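PDB 6A6E: cysteine desulfurase from Fervidobacterium islandicum, which catalyses the pyridoxal-phosphate-dependent removal of sulfur from L-cysteine and, as a SufS protein, probably supplies it for iron-sulfur cluster assembly. Local coordinates for residues A[160-165]-A[189-194]; A[183-188]-A[342-347]. All coordinates share one frame; numbering follows the deposited sequence.

Interaction 1. Residues A[160-165]-A[189-194]; sequences GVITNE and TGQEMP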
loop_
_atom_site.group_PDB
_atom_site.type_symbol
_atom_site.label_atom_id
_atom_site.label_comp_id
_atom_site.label_asym_id
_atom_site.label_seq_id
_atom_site.Cartn_x
_atom_site.Cartn_y
_atom_site.Cartn_z
ATOM N N GLY A 160 -4.506 -24.603 -22.275
ATOM C CA GLY A 160 -4.025 -23.924 -21.083
ATOM C C GLY A 160 -4.163 -24.697 -19.774
ATOM O O GLY A 160 -4.003 -24.134 -18.732
ATOM N N VAL A 161 -4.427 -25.996 -19.845
ATOM C CA VAL A 161 -4.702 -26.820 -18.652
ATOM C C VAL A 161 -3.401 -27.339 -18.117
ATOM O O VAL A 161 -2.506 -27.741 -18.889
ATOM C CB VAL A 161 -5.684 -28.010 -18.966
ATOM C CG1 VAL A 161 -5.970 -28.855 -17.731
ATOM C CG2 VAL A 161 -6.975 -27.463 -19.434
ATOM N N ILE A 162 -3.248 -27.266 -16.790
ATOM C CA ILE A 162 -2.132 -27.923 -16.098
ATOM C C ILE A 162 -2.683 -29.280 -15.582
ATOM O O ILE A 162 -3.471 -29.309 -14.653
ATOM C CB ILE A 162 -1.628 -27.104 -14.894
ATOM C CG1 ILE A 162 -1.151 -25.736 -15.332
ATOM C CG2 ILE A 162 -0.556 -27.888 -14.112
ATOM C CD1 ILE A 162 0.194 -25.724 -15.966
ATOM N N THR A 163 -2.324 -30.382 -16.239
ATOM C CA THR A 163 -2.855 -31.704 -15.879
ATOM C C THR A 163 -2.037 -32.281 -14.751
ATOM O O THR A 163 -0.880 -31.902 -14.564
ATOM C CB THR A 163 -2.823 -32.690 -17.098
ATOM O OG1 THR A 163 -1.468 -32.912 -17.491
ATOM C CG2 THR A 163 -3.599 -32.112 -18.231
ATOM N N ASN A 164 -2.655 -33.170 -13.980
ATOM C CA ASN A 164 -1.929 -33.955 -12.957
ATOM C C ASN A 164 -0.732 -34.651 -13.524
ATOM O O ASN A 164 0.344 -34.683 -12.883
ATOM C CB ASN A 164 -2.853 -34.995 -12.304
ATOM C CG ASN A 164 -3.810 -34.389 -11.337
ATOM O OD1 ASN A 164 -3.859 -33.158 -11.183
ATOM N ND2 ASN A 164 -4.557 -35.247 -10.618
ATOM N N GLU A 165 -0.880 -35.179 -14.738
ATOM C CA GLU A 165 0.256 -35.823 -15.419
ATOM C C GLU A 165 1.389 -34.877 -15.701
ATOM O O GLU A 165 2.571 -35.250 -15.476
ATOM C CB GLU A 165 -0.179 -36.513 -16.723
ATOM C CG GLU A 165 0.906 -37.277 -17.468
ATOM C CD GLU A 165 1.646 -38.348 -16.621
ATOM O OE1 GLU A 165 1.065 -38.967 -15.652
ATOM O OE2 GLU A 165 2.847 -38.591 -16.927
ATOM N N THR A 189 -7.596 -19.276 -17.391
ATOM C CA THR A 189 -8.242 -20.566 -17.605
ATOM C C THR A 189 -9.329 -20.887 -16.634
ATOM O O THR A 189 -10.165 -21.744 -16.921
ATOM C CB THR A 189 -7.257 -21.714 -17.606
ATOM O OG1 THR A 189 -6.793 -21.970 -16.260
ATOM C CG2 THR A 189 -6.121 -21.439 -18.518
ATOM N N GLY A 190 -9.333 -20.234 -15.463
ATOM C CA GLY A 190 -10.330 -20.533 -14.398
ATOM C C GLY A 190 -9.972 -21.810 -13.621
ATOM O O GLY A 190 -10.703 -22.231 -12.732
ATOM N N GLN A 191 -8.857 -22.453 -13.950
ATOM C CA GLN A 191 -8.547 -23.756 -13.349
ATOM C C GLN A 191 -8.078 -23.619 -11.894
ATOM O O GLN A 191 -7.025 -23.005 -11.640
ATOM C CB GLN A 191 -7.445 -24.494 -14.136
ATOM C CG GLN A 191 -7.220 -25.905 -13.588
ATOM C CD GLN A 191 -6.096 -26.672 -14.225
ATOM O OE1 GLN A 191 -5.386 -26.154 -15.077
ATOM N NE2 GLN A 191 -5.885 -27.927 -13.754
ATOM N N GLU A 192 -8.832 -24.182 -10.952
ATOM C CA GLU A 192 -8.333 -24.387 -9.591
ATOM C C GLU A 192 -7.268 -25.493 -9.574
ATOM O O GLU A 192 -7.518 -26.575 -10.039
ATOM C CB GLU A 192 -9.457 -24.732 -8.627
ATOM C CG GLU A 192 -10.492 -23.597 -8.514
ATOM C CD GLU A 192 -11.666 -23.901 -7.584
ATOM O OE1 GLU A 192 -11.819 -25.071 -7.180
ATOM O OE2 GLU A 192 -12.459 -22.965 -7.256
ATOM N N MET A 193 -6.079 -25.183 -9.052
ATOM C CA MET A 193 -4.959 -26.079 -9.105
ATOM C C MET A 193 -4.971 -27.107 -7.949
ATOM O O MET A 193 -5.442 -26.820 -6.848
ATOM C CB MET A 193 -3.627 -25.310 -9.091
ATOM C CG MET A 193 -3.397 -24.396 -10.293
ATOM S SD MET A 193 -3.506 -25.251 -11.913
ATOM C CE MET A 193 -3.430 -23.901 -13.101
ATOM N N PRO A 194 -4.401 -28.281 -8.208
ATOM C CA PRO A 194 -4.308 -29.347 -7.240
ATOM C C PRO A 194 -3.144 -29.053 -6.292
ATOM O O PRO A 194 -2.080 -29.674 -6.340
ATOM C CB PRO A 194 -4.088 -30.589 -8.137
ATOM C CG PRO A 194 -3.217 -30.063 -9.225
ATOM C CD PRO A 194 -3.820 -28.674 -9.511
HETATM O O HOH W 1 -4.905 -23.527 -16.216
#
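The side-chain amide of Gln191 docks on the main chain of Ile162, joining two loops of the large α/β domain of a fold-type I PLP enzyme: segment 160-165 leads into helix 164-173, and the loop segment 189-194 runs up to the start of helix 195-201. The loops run 13° apart in direction. Gln191 grips one residue by both of its backbone polar atoms. Its OE1 accepts from Ile162 N at 3.0 Å, on a lone pair in the carbonyl plane, while its NE2 donates to Ile162 O at 2.9 Å. The second bond is nearly straight, with 171° at the hydrogen; its acceptor lies in the amide plane of Gln191. CG is anti to the backbone N (chi1 -175°), and the extended chain beyond it takes the amide across to Ile162, where the pair of bonds fixes its rotation. Val161 CG1 also approaches Gln191 OE1, the two side chains crossing at about a right angle.

Apolar packing lies next to this clamp, where Met193 CE rests 3.7 Å from Ile162 CG1 in a contact whose residues are mostly buried. Ile162 and Pro194 both also touch Ile167 of helix 164-173. The other end is looser and faces solvent: exposed Asn164 merely slides past the proline ring, OD1 lying 3.7 Å from Pro194 CG.

Near Gly160 the two segments meet through a methyl group and a water. Thr189 CG2 sits 3.4 Å from Gly160 O, and Thr189 OG1 accepts from Gln191 N at 3.1 Å, closing an ST turn. One water donates both to Gly160 O, at 2.7 Å, and to Gln191 OE1, at 2.9 Å.

Interaction 2. Residues A[183-188]-A[342-347]; sequences TGQSNV and HKSLVS. With PLP (pyridoxal-5'-phosphate), chain E.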
loop_
_atom_site.group_PDB
_atom_site.type_symbol
_atom_site.label_atom_id
_atom_site.label_comp_id
_atom_site.label_asym_id
_atom_site.label_seq_id
_atom_site.Cartn_x
_atom_site.Cartn_y
_atom_site.Cartn_z
ATOM N N THR A 183 0.029 -20.638 -9.036
ATOM C CA THR A 183 -1.263 -20.060 -8.812
ATOM C C THR A 183 -2.205 -21.074 -8.168
ATOM O O THR A 183 -2.135 -22.268 -8.400
ATOM C CB THR A 183 -1.896 -19.523 -10.119
ATOM O OG1 THR A 183 -3.118 -18.893 -9.794
ATOM C CG2 THR A 183 -2.170 -20.641 -11.175
ATOM N N GLY A 184 -3.030 -20.595 -7.265
ATOM C CA GLY A 184 -4.060 -21.400 -6.680
ATOM C C GLY A 184 -5.220 -21.538 -7.660
ATOM O O GLY A 184 -6.019 -22.498 -7.567
ATOM N N GLN A 185 -5.351 -20.574 -8.574
ATOM C CA GLN A 185 -6.360 -20.620 -9.643
ATOM C C GLN A 185 -6.033 -19.574 -10.692
ATOM O O GLN A 185 -5.789 -18.401 -10.333
ATOM C CB GLN A 185 -7.750 -20.299 -9.081
ATOM C CG GLN A 185 -8.855 -20.203 -10.139
ATOM C CD GLN A 185 -10.183 -19.764 -9.571
ATOM O OE1 GLN A 185 -10.250 -19.303 -8.450
ATOM N NE2 GLN A 185 -11.244 -19.941 -10.316
ATOM N N SER A 186 -6.040 -19.974 -11.972
ATOM C CA SER A 186 -5.686 -19.095 -13.081
ATOM C C SER A 186 -6.765 -18.061 -13.283
ATOM O O SER A 186 -7.965 -18.370 -13.238
ATOM C CB SER A 186 -5.422 -19.875 -14.377
ATOM O OG SER A 186 -5.342 -19.023 -15.531
ATOM N N ASN A 187 -6.296 -16.833 -13.490
ATOM C CA ASN A 187 -7.135 -15.695 -13.829
ATOM C C ASN A 187 -7.557 -15.696 -15.312
ATOM O O ASN A 187 -8.290 -14.807 -15.701
ATOM C CB ASN A 187 -6.414 -14.361 -13.529
ATOM C CG ASN A 187 -5.269 -14.082 -14.468
ATOM O OD1 ASN A 187 -4.442 -14.944 -14.695
ATOM N ND2 ASN A 187 -5.194 -12.856 -15.017
ATOM N N VAL A 188 -7.080 -16.671 -16.096
ATOM C CA VAL A 188 -7.430 -16.839 -17.533
ATOM C C VAL A 188 -8.151 -18.166 -17.850
ATOM O O VAL A 188 -9.232 -18.168 -18.444
ATOM C CB VAL A 188 -6.176 -16.753 -18.401
ATOM C CG1 VAL A 188 -6.523 -16.994 -19.865
ATOM C CG2 VAL A 188 -5.547 -15.358 -18.277
ATOM N N HIS A 342 -12.823 -25.974 -13.258
ATOM C CA HIS A 342 -12.979 -24.665 -13.907
ATOM C C HIS A 342 -13.959 -23.854 -13.104
ATOM O O HIS A 342 -15.109 -24.237 -12.987
ATOM C CB HIS A 342 -13.491 -24.839 -15.355
ATOM C CG HIS A 342 -13.369 -23.606 -16.202
ATOM N ND1 HIS A 342 -12.800 -23.633 -17.457
ATOM C CD2 HIS A 342 -13.750 -22.318 -15.984
ATOM C CE1 HIS A 342 -12.815 -22.408 -17.969
ATOM N NE2 HIS A 342 -13.387 -21.595 -17.095
ATOM N N LYS A 343 -13.527 -22.757 -12.495
ATOM C CA LYS A 343 -14.444 -21.934 -11.704
ATOM C C LYS A 343 -14.246 -20.472 -11.961
ATOM O O LYS A 343 -13.262 -20.108 -12.529
ATOM C CB LYS A 343 -14.198 -22.210 -10.205
ATOM C CG LYS A 343 -14.557 -23.649 -9.786
ATOM C CD LYS A 343 -16.027 -23.698 -9.426
ATOM C CE LYS A 343 -16.616 -25.092 -9.165
ATOM N NZ LYS A 343 -16.393 -26.108 -10.233
ATOM N N SER A 344 -15.243 -19.661 -11.603
ATOM C CA SER A 344 -15.164 -18.186 -11.468
ATOM C C SER A 344 -15.273 -17.428 -12.766
ATOM O O SER A 344 -15.847 -16.328 -12.776
ATOM C CB SER A 344 -13.818 -17.695 -10.888
ATOM O OG SER A 344 -13.732 -18.073 -9.600
ATOM N N LEU A 345 -14.637 -17.943 -13.812
ATOM C CA LEU A 345 -14.457 -17.180 -15.031
ATOM C C LEU A 345 -14.257 -18.025 -16.279
ATOM O O LEU A 345 -13.755 -19.145 -16.206
ATOM C CB LEU A 345 -13.223 -16.274 -14.855
ATOM C CG LEU A 345 -11.871 -16.974 -14.617
ATOM C CD1 LEU A 345 -11.175 -17.248 -15.926
ATOM C CD2 LEU A 345 -10.936 -16.211 -13.645
ATOM N N VAL A 346 -14.596 -17.410 -17.422
ATOM C CA VAL A 346 -14.476 -18.007 -18.721
ATOM C C VAL A 346 -13.809 -17.048 -19.657
ATOM O O VAL A 346 -14.313 -15.963 -19.889
ATOM C CB VAL A 346 -15.887 -18.365 -19.268
ATOM C CG1 VAL A 346 -15.817 -19.005 -20.680
ATOM C CG2 VAL A 346 -16.478 -19.363 -18.331
ATOM N N SER A 347 -12.664 -17.452 -20.169
ATOM C CA SER A 347 -11.965 -16.713 -21.184
ATOM C C SER A 347 -12.344 -17.361 -22.526
ATOM O O SER A 347 -12.389 -18.609 -22.620
ATOM C CB SER A 347 -10.453 -16.766 -20.966
ATOM O OG SER A 347 -10.122 -15.955 -19.786
HETATM N N1 PLP E . -2.315 -13.310 -9.538
HETATM C C2 PLP E . -3.527 -13.613 -9.925
HETATM C C2A PLP E . -3.862 -15.006 -10.337
HETATM C C3 PLP E . -4.505 -12.527 -9.976
HETATM O O3 PLP E . -5.725 -12.813 -10.398
HETATM C C4 PLP E . -4.144 -11.181 -9.534
HETATM C C4A PLP E . -5.082 -10.077 -9.466
HETATM C C5 PLP E . -2.746 -10.951 -9.154
HETATM C C6 PLP E . -1.938 -12.047 -9.189
HETATM C C5A PLP E . -2.217 -9.568 -8.763
HETATM O O4P PLP E . -2.914 -8.806 -7.788
HETATM P P PLP E . -2.671 -7.241 -7.438
HETATM O O1P PLP E . -1.314 -7.086 -6.875
HETATM O O2P PLP E . -2.952 -6.584 -8.758
HETATM O O3P PLP E . -3.733 -7.047 -6.398
HETATM O O HOH W 2 -11.440 -19.723 -19.156
#
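Where Gln185 to Val188 pass Lys343 to Ser347, the two backbones run 20° apart in direction and converge, the CA atoms of Gln185 and Lys343 being 8.4 Å apart and those of Val188 and Ser347 5.8 Å.

At the close end the carbonyl of Val188 is the focus. Ser347 OG donates to Val188 O at 2.7 Å, in the carbonyl plane and on a lone pair, and a water that donates to the same oxygen accepts from Ser347 N. Leu345 CD1 packs 3.3 Å from Val188 O; the other methyl, Leu345 CD2, lies 3.6 Å from Asn187 O, so the branches straddle successive carbonyls. Asn187 O is also bonded by Arg398 of strand 396-400.

At the wider end Gln185 reaches across with an extended chain. Its NE2 makes a weak bond to Ser344 OG at 3.2 Å, while OE1 is held by His217.

On the cofactor side, Thr183 OG1 donates to Gln185 O at 2.8 Å, from above the carbonyl plane. Asn187 puts CB 3.6 Å from PLP O3 and sends ND2 to His375 O and to a citrate that probably came from the crystallisation liquor. This is the PLP-site loop after strand 179-183, braced against strand 345-350 of the smaller sheet, as at the domain junction of class V aminotransferase-like enzymes.

In the fold
Interactions 1 and 2 each use part of one continuous run, residues 183-194, that leaves strand 179-183; their centres are 9 Å apart. Its first half lines the cofactor pocket with Thr183, Gln185 and Asn187 and meets 342-347; its second half meets 160-165. Two probable backbone hydrogen bonds join them: Gly190 O to Lys343 N at 2.9 Å, and Met193 N to Gly184 O at 3.1 Å. The second ties the end of the run to its start; the Met193 side chain is about 9 Å from PLP. Interaction 1 is thus a more distant layer, whereas interaction 2 touches the cofactor directly. Thr287 of the second subunit also hydrogen-bonds PLP, though neither contact involves that chain.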